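Local coordinates for protein uncharacterized ACR, COG1565 superfamily (Burkholderia thailandensis, PDB 4F3N) that is of unknown function but has a methyltransferase fold and may be an S-adenosylmethionine-dependent protein-arginine methyltransferase, at residues R139-F144 with V210-E215; K150-L155 with D167-V172; G163-E168 with A194-W199; A294-Y299 with I410-G415. All blocks are in the same frame, centred on the assembly; numbering follows the deposited sequence.

Contact 1 of 4, residues R139-F144 with V210-E215; sequences RRVMEF and VVVGNE. With EDO (1,2-ethanediol), chain D.
Strands 140-144 and 210-214, paired in parallel through V141-V210, M142-V211 and E143-V212, are adjacent strands in the middle of the Rossmann-like methyltransferase sheet. Four backbone bonds hold them: V210 N to R140 O, M142 N to V210 O at 2.8 Å, V212 N to M142 O, and F144 N to V212 O. All are close to straight, with N-H...O angles of 160° or a little more. V141, E143, V210 and V212 lie on one face, where V141 CG1 comes 4.4 Å from V212 CG2. On that face E143 is extended, CG anti to the backbone N (chi1 -178°), which lifts the carboxylate off the face near the C-terminal end of the strand. There OE2 accepts from two waters; one, 2.7 Å from OE2, accepts from N214 ND2, and the other also donates to F144 O and accepts from N214 N. OE1 is taken by Y169 OH. N214, seen to bind S-adenosyl-L-homocysteine in another structure of this protein (none is bound here), gives its ND2 to 1,2-ethanediol O2 at 3.0 Å and 172°. A buried carboxylate with both oxygens engaged thus ties the strand ends together through water, and probably helps to orient N214.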
loop_
_atom_site.group_PDB
_atom_site.type_symbol
_atom_site.label_atom_id
_atom_site.label_comp_id
_atom_site.label_asym_id
_atom_site.label_seq_id
_atom_site.Cartn_x
_atom_site.Cartn_y
_atom_site.Cartn_z
ATOM N N ARG A 139 23.322 -4.952 -0.958
ATOM C CA ARG A 139 23.386 -4.817 -2.414
ATOM C C ARG A 139 22.191 -5.443 -3.119
ATOM O O ARG A 139 22.329 -5.923 -4.229
ATOM C CB ARG A 139 24.701 -5.480 -2.926
ATOM N N ARG A 140 21.031 -5.501 -2.451
ATOM C CA ARG A 140 19.840 -6.117 -3.006
ATOM C C ARG A 140 18.639 -5.231 -2.694
ATOM O O ARG A 140 18.613 -4.568 -1.665
ATOM C CB ARG A 140 19.599 -7.503 -2.396
ATOM C CG ARG A 140 20.650 -8.550 -2.762
ATOM C CD ARG A 140 20.364 -9.874 -2.043
ATOM N NE ARG A 140 21.296 -10.906 -2.484
ATOM C CZ ARG A 140 21.004 -12.000 -3.197
ATOM N NH1 ARG A 140 19.771 -12.319 -3.561
ATOM N NH2 ARG A 140 21.992 -12.815 -3.521
ATOM N N VAL A 141 17.678 -5.213 -3.611
ATOM C CA VAL A 141 16.382 -4.614 -3.376
ATOM C C VAL A 141 15.301 -5.693 -3.527
ATOM O O VAL A 141 15.405 -6.603 -4.394
ATOM C CB VAL A 141 16.118 -3.473 -4.353
ATOM C CG1 VAL A 141 14.642 -3.005 -4.278
ATOM C CG2 VAL A 141 17.092 -2.311 -4.099
ATOM N N MET A 142 14.273 -5.605 -2.697
ATOM C CA MET A 142 13.113 -6.478 -2.786
ATOM C C MET A 142 11.858 -5.618 -2.765
ATOM O O MET A 142 11.640 -4.844 -1.836
ATOM C CB MET A 142 13.050 -7.501 -1.618
ATOM C CG MET A 142 11.751 -8.280 -1.656
ATOM S SD MET A 142 11.559 -9.270 -0.162
ATOM C CE MET A 142 12.513 -10.492 -0.796
ATOM N N GLU A 143 11.035 -5.740 -3.793
ATOM C CA GLU A 143 9.794 -4.987 -3.847
ATOM C C GLU A 143 8.616 -5.957 -3.666
ATOM O O GLU A 143 8.520 -7.011 -4.308
ATOM C CB GLU A 143 9.690 -4.185 -5.163
ATOM C CG GLU A 143 8.421 -3.367 -5.163
ATOM C CD GLU A 143 8.180 -2.514 -6.376
ATOM O OE1 GLU A 143 8.952 -2.586 -7.332
ATOM O OE2 GLU A 143 7.164 -1.770 -6.320
ATOM N N PHE A 144 7.699 -5.613 -2.776
ATOM C CA PHE A 144 6.515 -6.459 -2.581
ATOM C C PHE A 144 5.429 -5.909 -3.461
ATOM O O PHE A 144 5.209 -4.709 -3.469
ATOM C CB PHE A 144 6.066 -6.460 -1.088
ATOM C CG PHE A 144 4.875 -7.372 -0.815
ATOM C CD1 PHE A 144 5.058 -8.708 -0.515
ATOM C CD2 PHE A 144 3.571 -6.892 -0.950
ATOM C CE1 PHE A 144 3.953 -9.547 -0.300
ATOM C CE2 PHE A 144 2.456 -7.710 -0.734
ATOM C CZ PHE A 144 2.646 -9.053 -0.427
ATOM N N VAL A 210 17.369 -3.668 0.781
ATOM C CA VAL A 210 16.319 -2.630 0.939
ATOM C C VAL A 210 14.986 -3.159 0.378
ATOM O O VAL A 210 14.898 -3.601 -0.777
ATOM C CB VAL A 210 16.659 -1.296 0.276
ATOM C CG1 VAL A 210 15.424 -0.389 0.279
ATOM C CG2 VAL A 210 17.837 -0.626 0.959
ATOM N N VAL A 211 13.984 -3.152 1.251
ATOM C CA VAL A 211 12.637 -3.593 0.884
ATOM C C VAL A 211 11.828 -2.324 0.562
ATOM O O VAL A 211 11.950 -1.283 1.227
ATOM C CB VAL A 211 11.967 -4.357 2.040
ATOM C CG1 VAL A 211 10.542 -4.781 1.668
ATOM C CG2 VAL A 211 12.879 -5.494 2.518
ATOM N N VAL A 212 11.035 -2.428 -0.490
ATOM C CA VAL A 212 10.153 -1.321 -0.968
ATOM C C VAL A 212 8.693 -1.819 -1.049
ATOM O O VAL A 212 8.402 -2.872 -1.640
ATOM C CB VAL A 212 10.587 -0.761 -2.320
ATOM C CG1 VAL A 212 9.587 0.337 -2.771
ATOM C CG2 VAL A 212 11.995 -0.173 -2.263
ATOM N N GLY A 213 7.765 -1.124 -0.381
ATOM C CA GLY A 213 6.341 -1.459 -0.454
ATOM C C GLY A 213 5.589 -0.187 -0.804
ATOM O O GLY A 213 5.296 0.613 0.074
ATOM N N ASN A 214 5.304 0.004 -2.093
ATOM C CA ASN A 214 4.666 1.191 -2.588
ATOM C C ASN A 214 3.181 0.970 -2.844
ATOM O O ASN A 214 2.840 0.193 -3.725
ATOM C CB ASN A 214 5.352 1.502 -3.897
ATOM C CG ASN A 214 4.844 2.728 -4.532
ATOM O OD1 ASN A 214 4.571 3.739 -3.872
ATOM N ND2 ASN A 214 4.780 2.677 -5.904
ATOM N N GLU A 215 2.316 1.632 -2.081
ATOM C CA GLU A 215 0.886 1.387 -2.153
ATOM C C GLU A 215 0.494 -0.088 -2.064
ATOM O O GLU A 215 -0.385 -0.554 -2.820
ATOM C CB GLU A 215 0.344 2.053 -3.430
ATOM C CG GLU A 215 0.247 3.543 -3.239
ATOM C CD GLU A 215 -0.451 4.231 -4.396
ATOM O OE1 GLU A 215 -1.639 4.023 -4.526
ATOM O OE2 GLU A 215 0.243 4.879 -5.179
HETATM C C1 EDO D . 4.507 7.335 -8.338
HETATM O O1 EDO D . 3.519 7.872 -7.499
HETATM C C2 EDO D . 5.088 6.127 -7.639
HETATM O O2 EDO D . 4.162 5.030 -7.612
HETATM O O HOH W 1 5.181 -0.217 -7.249
HETATM O O HOH W 2 5.597 -1.971 -4.014
#

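Contact 2 of 4, residues K150-L155 with D167-V172; sequences KLAAGL and DEYAIV
A152 and Y169 meet most closely: A152 CB lies 3.5 Å from Y169 CE1 and 3.6 Å from Y169 CZ, approaching the ring obliquely. The phenol oxygen reaches the helix backbone, with Y169 OH 3.4 Å from A152 CA. L155 adds a methyl at the ring's edge near its plane, CD2 standing 3.9 Å from Y169 OH, and the two side chains cross at about a right angle. A looser apolar contact joins A152 CB to I171 CD1 at 4.2 Å. Both Y169 and I171 point from the strand toward the helix. Y169 places CG anti to its backbone N (chi1 -170°), which sends the ring straight across to the helix.

Helix 150-155 runs at 171° to strand 168-172, with the segment axes 10.6 Å apart, as expected of the beta-alpha-beta unit formed by strand 140-144, helix 150-161 and strand 168-172. A152 is the last position of a GxGxxA pattern with G147 and G149, consistent with the nucleotide-binding turn of Rossmann-type folds. The small methyl there lets the aromatic ring come close to the helix backbone.

Further out, E143 OE1 hydrogen-bonds Y169 OH and fixes the phenol's tip, giving this buried polar atom a partner on strand 140-144. Helix 118-136 packs on the helix, A126 meeting L155, while V197 and W199 of strand 197-200 touch I171.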
loop_
_atom_site.group_PDB
_atom_site.type_symbol
_atom_site.label_atom_id
_atom_site.label_comp_id
_atom_site.label_asym_id
_atom_site.label_seq_id
_atom_site.Cartn_x
_atom_site.Cartn_y
_atom_site.Cartn_z
ATOM N N LYS A 150 6.545 -0.756 -13.196
ATOM C CA LYS A 150 7.078 0.587 -13.549
ATOM C C LYS A 150 8.073 1.130 -12.532
ATOM O O LYS A 150 9.126 1.699 -12.893
ATOM C CB LYS A 150 5.948 1.586 -13.748
ATOM C CG LYS A 150 5.113 1.335 -14.964
ATOM C CD LYS A 150 4.130 2.485 -15.137
ATOM C CE LYS A 150 2.992 2.143 -16.084
ATOM N NZ LYS A 150 3.515 1.802 -17.432
ATOM N N LEU A 151 7.791 0.948 -11.251
ATOM C CA LEU A 151 8.735 1.403 -10.224
ATOM C C LEU A 151 10.029 0.608 -10.259
ATOM O O LEU A 151 11.105 1.173 -10.128
ATOM C CB LEU A 151 8.116 1.322 -8.829
ATOM C CG LEU A 151 9.019 1.780 -7.669
ATOM C CD1 LEU A 151 9.384 3.227 -7.825
ATOM C CD2 LEU A 151 8.287 1.665 -6.317
ATOM N N ALA A 152 9.926 -0.716 -10.452
ATOM C CA ALA A 152 11.112 -1.561 -10.510
ATOM C C ALA A 152 11.995 -1.107 -11.670
ATOM O O ALA A 152 13.211 -0.954 -11.498
ATOM C CB ALA A 152 10.724 -3.062 -10.679
ATOM N N ALA A 153 11.408 -0.909 -12.852
ATOM C CA ALA A 153 12.204 -0.498 -14.012
ATOM C C ALA A 153 12.888 0.844 -13.739
ATOM O O ALA A 153 14.097 1.016 -14.014
ATOM C CB ALA A 153 11.349 -0.436 -15.262
ATOM N N GLY A 154 12.142 1.774 -13.120
ATOM C CA GLY A 154 12.658 3.095 -12.803
ATOM C C GLY A 154 13.744 3.054 -11.757
ATOM O O GLY A 154 14.741 3.790 -11.863
ATOM N N LEU A 155 13.555 2.238 -10.725
ATOM C CA LEU A 155 14.488 2.215 -9.591
ATOM C C LEU A 155 15.786 1.492 -10.018
ATOM O O LEU A 155 16.910 1.920 -9.716
ATOM C CB LEU A 155 13.822 1.532 -8.403
ATOM C CG LEU A 155 14.392 1.694 -7.015
ATOM C CD1 LEU A 155 14.668 3.158 -6.635
ATOM C CD2 LEU A 155 13.368 1.101 -6.001
ATOM N N ASP A 167 23.041 -7.076 -6.729
ATOM C CA ASP A 167 23.146 -8.518 -6.916
ATOM C C ASP A 167 21.811 -9.117 -7.405
ATOM O O ASP A 167 21.791 -10.080 -8.191
ATOM C CB ASP A 167 23.600 -9.199 -5.648
ATOM C CG ASP A 167 25.011 -8.783 -5.202
ATOM O OD1 ASP A 167 25.830 -8.357 -6.054
ATOM O OD2 ASP A 167 25.302 -8.927 -3.979
ATOM N N GLU A 168 20.705 -8.525 -6.991
ATOM C CA GLU A 168 19.372 -8.958 -7.429
ATOM C C GLU A 168 18.326 -7.861 -7.077
ATOM O O GLU A 168 18.455 -7.154 -6.088
ATOM C CB GLU A 168 18.997 -10.254 -6.710
ATOM C CG GLU A 168 17.645 -10.865 -7.070
ATOM C CD GLU A 168 17.468 -12.255 -6.474
ATOM O OE1 GLU A 168 18.151 -13.201 -6.926
ATOM O OE2 GLU A 168 16.719 -12.378 -5.508
ATOM N N TYR A 169 17.294 -7.749 -7.912
ATOM C CA TYR A 169 16.082 -6.975 -7.588
ATOM C C TYR A 169 15.011 -8.032 -7.532
ATOM O O TYR A 169 14.661 -8.598 -8.577
ATOM C CB TYR A 169 15.787 -5.955 -8.717
ATOM C CG TYR A 169 14.700 -4.946 -8.351
ATOM C CD1 TYR A 169 13.361 -5.345 -8.259
ATOM C CD2 TYR A 169 15.029 -3.610 -8.052
ATOM C CE1 TYR A 169 12.372 -4.434 -7.894
ATOM C CE2 TYR A 169 14.069 -2.722 -7.704
ATOM C CZ TYR A 169 12.736 -3.125 -7.660
ATOM O OH TYR A 169 11.767 -2.202 -7.257
ATOM N N ALA A 170 14.548 -8.362 -6.329
ATOM C CA ALA A 170 13.553 -9.404 -6.100
ATOM C C ALA A 170 12.168 -8.796 -6.108
ATOM O O ALA A 170 11.937 -7.735 -5.494
ATOM C CB ALA A 170 13.791 -10.140 -4.781
ATOM N N ILE A 171 11.256 -9.412 -6.840
ATOM C CA ILE A 171 9.818 -9.003 -6.772
ATOM C C ILE A 171 8.994 -10.115 -6.134
ATOM O O ILE A 171 9.043 -11.247 -6.574
ATOM C CB ILE A 171 9.216 -8.627 -8.145
ATOM C CG1 ILE A 171 9.929 -7.408 -8.727
ATOM C CG2 ILE A 171 7.701 -8.440 -8.018
ATOM C CD1 ILE A 171 9.602 -7.058 -10.186
ATOM N N VAL A 172 8.234 -9.799 -5.086
ATOM C CA VAL A 172 7.336 -10.759 -4.468
ATOM C C VAL A 172 5.956 -10.656 -5.072
ATOM O O VAL A 172 5.269 -9.657 -4.878
ATOM C CB VAL A 172 7.198 -10.602 -2.924
ATOM C CG1 VAL A 172 6.310 -11.706 -2.357
ATOM C CG2 VAL A 172 8.559 -10.616 -2.261
#

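Contact 3 of 4, residues G163-E168 with A194-W199; sequences GVELDE and AARVRW
R196 brings its guanidinium to segment 163-168 and is held there in two different ways. The hydrogen bond is R196 NH1 to L166 O, 2.8 Å long and bent to 147°; the carbonyl oxygen lies at the edge of the guanidinium, in its plane, although NH1 stands above the plane of the carbonyl. The salt bridge is purely electrostatic: E165 OE1 sits over the centre of one guanidinium face, 3.3 Å from R196 NH2, with no N-H aimed at it. E165 gets there by a bend at chi2 (-71°), while R196 runs extended from CG to NE.

These residues lie at the edge of the Rossmann-like methyltransferase sheet, where the chain leaving helix 150-161 enters strand 168-172 beside the outermost strand, 197-200. Here the backbones come close as well, E168 CA making a CA-H...O contact of 3.4 Å with R196 O.

Between E168 and R198 the contact is van der Waals. E168 OE1 lies 3.5 Å from R198 CG, and the charged groups stay apart. R198 turns NH1 back to its own segment, donating at 2.8 Å to both A195 O and V197 O. E168 OE2 makes a weak, long ion pair with R140.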
loop_
_atom_site.group_PDB
_atom_site.type_symbol
_atom_site.label_atom_id
_atom_site.label_comp_id
_atom_site.label_asym_id
_atom_site.label_seq_id
_atom_site.Cartn_x
_atom_site.Cartn_y
_atom_site.Cartn_z
ATOM N N GLY A 163 25.530 4.647 -10.133
ATOM C CA GLY A 163 26.739 3.838 -9.832
ATOM C C GLY A 163 26.480 2.656 -8.947
ATOM O O GLY A 163 27.409 2.011 -8.470
ATOM N N VAL A 164 25.203 2.339 -8.724
ATOM C CA VAL A 164 24.807 1.248 -7.797
ATOM C C VAL A 164 24.222 0.094 -8.562
ATOM O O VAL A 164 23.102 0.168 -9.027
ATOM C CB VAL A 164 23.788 1.727 -6.749
ATOM C CG1 VAL A 164 23.333 0.579 -5.838
ATOM C CG2 VAL A 164 24.393 2.863 -5.937
ATOM N N GLU A 165 24.984 -0.979 -8.672
ATOM C CA GLU A 165 24.472 -2.247 -9.209
ATOM C C GLU A 165 24.039 -3.185 -8.077
ATOM O O GLU A 165 24.677 -3.299 -7.028
ATOM C CB GLU A 165 25.538 -2.993 -10.002
ATOM C CG GLU A 165 26.044 -2.278 -11.230
ATOM C CD GLU A 165 25.064 -2.210 -12.373
ATOM O OE1 GLU A 165 24.054 -2.935 -12.367
ATOM O OE2 GLU A 165 25.330 -1.417 -13.320
ATOM N N LEU A 166 22.955 -3.897 -8.327
ATOM C CA LEU A 166 22.418 -4.825 -7.380
ATOM C C LEU A 166 22.789 -6.252 -7.756
ATOM O O LEU A 166 22.801 -6.613 -8.962
ATOM C CB LEU A 166 20.887 -4.660 -7.386
ATOM C CG LEU A 166 20.320 -3.277 -7.069
ATOM C CD1 LEU A 166 18.791 -3.275 -7.151
ATOM C CD2 LEU A 166 20.769 -2.836 -5.653
ATOM N N ASP A 167 23.041 -7.076 -6.729
ATOM C CA ASP A 167 23.146 -8.518 -6.916
ATOM C C ASP A 167 21.811 -9.117 -7.405
ATOM O O ASP A 167 21.791 -10.080 -8.191
ATOM C CB ASP A 167 23.600 -9.199 -5.648
ATOM C CG ASP A 167 25.011 -8.783 -5.202
ATOM O OD1 ASP A 167 25.830 -8.357 -6.054
ATOM O OD2 ASP A 167 25.302 -8.927 -3.979
ATOM N N GLU A 168 20.705 -8.525 -6.991
ATOM C CA GLU A 168 19.372 -8.958 -7.429
ATOM C C GLU A 168 18.326 -7.861 -7.077
ATOM O O GLU A 168 18.455 -7.154 -6.088
ATOM C CB GLU A 168 18.997 -10.254 -6.710
ATOM C CG GLU A 168 17.645 -10.865 -7.070
ATOM C CD GLU A 168 17.468 -12.255 -6.474
ATOM O OE1 GLU A 168 18.151 -13.201 -6.926
ATOM O OE2 GLU A 168 16.719 -12.378 -5.508
ATOM N N ALA A 194 17.113 -5.887 -16.731
ATOM C CA ALA A 194 16.042 -6.846 -16.541
ATOM C C ALA A 194 16.541 -8.212 -16.071
ATOM O O ALA A 194 15.859 -8.913 -15.340
ATOM C CB ALA A 194 15.238 -6.983 -17.838
ATOM N N ALA A 195 17.743 -8.588 -16.498
ATOM C CA ALA A 195 18.302 -9.907 -16.168
ATOM C C ALA A 195 18.642 -10.059 -14.686
ATOM O O ALA A 195 18.891 -11.168 -14.249
ATOM C CB ALA A 195 19.531 -10.166 -17.019
ATOM N N ARG A 196 18.711 -8.944 -13.951
ATOM C CA ARG A 196 18.958 -8.951 -12.512
ATOM C C ARG A 196 17.696 -9.180 -11.685
ATOM O O ARG A 196 17.789 -9.290 -10.474
ATOM C CB ARG A 196 19.619 -7.625 -12.085
ATOM C CG ARG A 196 21.022 -7.506 -12.620
ATOM C CD ARG A 196 21.589 -6.168 -12.377
ATOM N NE ARG A 196 22.825 -6.006 -13.120
ATOM C CZ ARG A 196 24.045 -6.086 -12.600
ATOM N NH1 ARG A 196 24.228 -6.351 -11.321
ATOM N NH2 ARG A 196 25.103 -5.906 -13.390
ATOM N N VAL A 197 16.530 -9.203 -12.327
ATOM C CA VAL A 197 15.253 -9.315 -11.619
ATOM C C VAL A 197 14.894 -10.780 -11.399
ATOM O O VAL A 197 15.054 -11.618 -12.314
ATOM C CB VAL A 197 14.128 -8.577 -12.372
ATOM C CG1 VAL A 197 12.813 -8.708 -11.638
ATOM C CG2 VAL A 197 14.500 -7.097 -12.581
ATOM N N ARG A 198 14.460 -11.123 -10.191
ATOM C CA ARG A 198 13.957 -12.453 -9.913
ATOM C C ARG A 198 12.647 -12.312 -9.175
ATOM O O ARG A 198 12.465 -11.353 -8.381
ATOM C CB ARG A 198 14.958 -13.258 -9.079
ATOM C CG ARG A 198 16.247 -13.620 -9.809
ATOM C CD ARG A 198 15.993 -14.608 -10.928
ATOM N NE ARG A 198 17.241 -14.994 -11.592
ATOM C CZ ARG A 198 17.844 -14.295 -12.551
ATOM N NH1 ARG A 198 17.343 -13.145 -12.990
ATOM N NH2 ARG A 198 18.979 -14.759 -13.096
ATOM N N TRP A 199 11.725 -13.236 -9.413
ATOM C CA TRP A 199 10.439 -13.216 -8.755
ATOM C C TRP A 199 10.327 -14.309 -7.705
ATOM O O TRP A 199 10.801 -15.435 -7.895
ATOM C CB TRP A 199 9.344 -13.398 -9.792
ATOM C CG TRP A 199 9.068 -12.167 -10.616
ATOM C CD1 TRP A 199 8.062 -11.198 -10.412
ATOM C CD2 TRP A 199 9.799 -11.689 -11.803
ATOM N NE1 TRP A 199 8.139 -10.227 -11.352
ATOM C CE2 TRP A 199 9.139 -10.464 -12.226
ATOM C CE3 TRP A 199 10.871 -12.172 -12.546
ATOM C CZ2 TRP A 199 9.547 -9.756 -13.337
ATOM C CZ3 TRP A 199 11.298 -11.440 -13.655
ATOM C CH2 TRP A 199 10.641 -10.247 -14.034
#

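Contact 4 of 4, residues A294-Y299 with I410-G415; sequences AFFIDY and IAFSRG
F296 leads this contact with I410 and F412. Its CB lies 3.8 Å from I410 CG2, a methyl that also borders the edge of the F296 ring near its plane. Beyond CG, which lies anti to the carbonyl carbon (chi1 -60°), the ring swings along the sheet toward F412. Its CD2 nears F412 CE2 at 4.2 Å, and at the rim F296 CE2 meets F412 CD2 at 4.1 Å. The two rings thus touch edge against edge, each contact atom near the plane of the other ring, and the side chains cross at about a right angle. Helix 276-288 covers this face, with F281 on F296 and V282 and C286 on F412.

The opposite face carries F295 and A411, where A411 CB comes obliquely to the F295 ring, 3.7 Å from CD1. The strands themselves run antiparallel, at 170°. The hydrogen-bonded pairs A294-F412 and F296-I410 flank the non-hydrogen-bonded pair F295-A411. F296 N reaches I410 O at 2.8 Å and 172°, and I410 N returns to F296 O; A294 N donates to F412 O and F412 N to A294 O. The reversed strand 407-414 beside the parallel ones is the hallmark of the class I methyltransferase sheet, and here buried backbone polarity is paid by reciprocal bonds while the side chains that meet on both faces are hydrocarbon.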
loop_
_atom_site.group_PDB
_atom_site.type_symbol
_atom_site.label_atom_id
_atom_site.label_comp_id
_atom_site.label_asym_id
_atom_site.label_seq_id
_atom_site.Cartn_x
_atom_site.Cartn_y
_atom_site.Cartn_z
ATOM N N ALA A 294 13.555 -0.911 5.139
ATOM C CA ALA A 294 12.264 -1.212 4.504
ATOM C C ALA A 294 11.528 0.105 4.455
ATOM O O ALA A 294 11.372 0.757 5.506
ATOM C CB ALA A 294 11.452 -2.284 5.239
ATOM N N PHE A 295 11.143 0.524 3.252
ATOM C CA PHE A 295 10.377 1.746 3.016
ATOM C C PHE A 295 8.960 1.373 2.609
ATOM O O PHE A 295 8.801 0.573 1.688
ATOM C CB PHE A 295 10.956 2.541 1.859
ATOM C CG PHE A 295 12.378 3.071 2.094
ATOM C CD1 PHE A 295 12.580 4.379 2.557
ATOM C CD2 PHE A 295 13.456 2.278 1.837
ATOM C CE1 PHE A 295 13.859 4.898 2.737
ATOM C CE2 PHE A 295 14.733 2.771 2.016
ATOM C CZ PHE A 295 14.925 4.080 2.456
ATOM N N PHE A 296 7.965 1.938 3.294
ATOM C CA PHE A 296 6.563 1.847 2.895
ATOM C C PHE A 296 6.024 3.208 2.547
ATOM O O PHE A 296 6.191 4.138 3.324
ATOM C CB PHE A 296 5.733 1.196 4.001
ATOM C CG PHE A 296 6.184 -0.200 4.324
ATOM C CD1 PHE A 296 5.861 -1.273 3.495
ATOM C CD2 PHE A 296 6.963 -0.437 5.435
ATOM C CE1 PHE A 296 6.273 -2.576 3.816
ATOM C CE2 PHE A 296 7.424 -1.721 5.716
ATOM C CZ PHE A 296 7.068 -2.777 4.919
ATOM N N ILE A 297 5.468 3.342 1.348
ATOM C CA ILE A 297 4.917 4.572 0.843
ATOM C C ILE A 297 3.424 4.362 0.696
ATOM O O ILE A 297 3.001 3.394 0.035
ATOM C CB ILE A 297 5.485 4.915 -0.556
ATOM C CG1 ILE A 297 7.037 4.943 -0.469
ATOM C CG2 ILE A 297 4.944 6.283 -1.045
ATOM C CD1 ILE A 297 7.702 3.871 -1.304
ATOM N N ASP A 298 2.631 5.217 1.317
ATOM C CA ASP A 298 1.182 5.044 1.232
ATOM C C ASP A 298 0.453 6.232 1.796
ATOM O O ASP A 298 1.002 7.051 2.547
ATOM C CB ASP A 298 0.762 3.763 1.968
ATOM C CG ASP A 298 -0.181 2.889 1.195
ATOM O OD1 ASP A 298 -1.102 3.420 0.497
ATOM O OD2 ASP A 298 -0.011 1.645 1.270
ATOM N N TYR A 299 -0.818 6.306 1.437
ATOM C CA TYR A 299 -1.703 7.314 2.003
ATOM C C TYR A 299 -2.268 6.891 3.347
ATOM O O TYR A 299 -2.639 5.722 3.582
ATOM C CB TYR A 299 -2.791 7.665 1.002
ATOM C CG TYR A 299 -3.464 6.482 0.300
ATOM C CD1 TYR A 299 -2.985 5.994 -0.933
ATOM C CD2 TYR A 299 -4.569 5.862 0.852
ATOM C CE1 TYR A 299 -3.614 4.953 -1.594
ATOM C CE2 TYR A 299 -5.194 4.781 0.197
ATOM C CZ TYR A 299 -4.714 4.347 -1.020
ATOM O OH TYR A 299 -5.317 3.290 -1.668
ATOM N N ILE A 410 7.170 5.811 5.595
ATOM C CA ILE A 410 7.725 5.273 6.845
ATOM C C ILE A 410 8.832 4.267 6.482
ATOM O O ILE A 410 8.731 3.565 5.486
ATOM C CB ILE A 410 6.626 4.653 7.753
ATOM C CG1 ILE A 410 7.143 4.436 9.173
ATOM C CG2 ILE A 410 6.068 3.328 7.177
ATOM C CD1 ILE A 410 5.986 4.330 10.190
ATOM N N ALA A 411 9.917 4.253 7.249
ATOM C CA ALA A 411 10.997 3.339 6.996
ATOM C C ALA A 411 11.521 2.740 8.292
ATOM O O ALA A 411 11.548 3.412 9.319
ATOM C CB ALA A 411 12.131 4.038 6.257
ATOM N N PHE A 412 11.918 1.485 8.211
ATOM C CA PHE A 412 12.525 0.724 9.290
ATOM C C PHE A 412 13.910 0.250 8.857
ATOM O O PHE A 412 14.210 0.103 7.656
ATOM C CB PHE A 412 11.639 -0.486 9.622
ATOM C CG PHE A 412 10.237 -0.131 10.009
ATOM C CD1 PHE A 412 9.972 0.304 11.287
ATOM C CD2 PHE A 412 9.193 -0.176 9.080
ATOM C CE1 PHE A 412 8.679 0.658 11.651
ATOM C CE2 PHE A 412 7.909 0.171 9.444
ATOM C CZ PHE A 412 7.653 0.552 10.737
ATOM N N SER A 413 14.766 -0.059 9.820
ATOM C CA SER A 413 16.108 -0.452 9.490
ATOM C C SER A 413 16.730 -1.362 10.531
ATOM O O SER A 413 16.267 -1.459 11.661
ATOM C CB SER A 413 17.025 0.751 9.271
ATOM O OG SER A 413 17.096 1.561 10.438
ATOM N N ARG A 414 17.749 -2.067 10.070
ATOM C CA ARG A 414 18.664 -2.799 10.948
ATOM C C ARG A 414 20.053 -2.589 10.401
ATOM O O ARG A 414 20.304 -2.718 9.197
ATOM C CB ARG A 414 18.363 -4.274 10.977
ATOM C CG ARG A 414 17.013 -4.601 11.542
ATOM C CD ARG A 414 16.954 -6.093 11.779
ATOM N NE ARG A 414 15.625 -6.569 12.128
ATOM C CZ ARG A 414 15.244 -6.902 13.352
ATOM N NH1 ARG A 414 16.057 -6.750 14.405
ATOM N NH2 ARG A 414 14.015 -7.379 13.535
ATOM N N GLY A 415 20.974 -2.225 11.285
ATOM C CA GLY A 415 22.325 -2.017 10.862
ATOM C C GLY A 415 22.596 -0.718 10.181
ATOM O O GLY A 415 23.621 -0.607 9.515
#

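In the fold
All four contacts reach one seven-stranded mixed sheet. Contacts 1, 2 and 4 are buried; contact 3 lies at the surface and relies on charges and an arginine-to-carbonyl bond. Contacts 1 and 4 are strand pairings, parallel and antiparallel, and adjoin through neighbouring strands 210-214 and 293-298, V211 O meeting F295 N. Contact 2 instead sets a helix on the sheet by apolar packing, and it touches contact 1 through strands 140-144 and 168-172. Contacts 2 and 3 share D167 and E168, the entry to strand 168-172. Contact 1 alone holds a cofactor-site residue, with polar groups and water at its strand ends, whereas contact 4 has an aromatic and aliphatic surround.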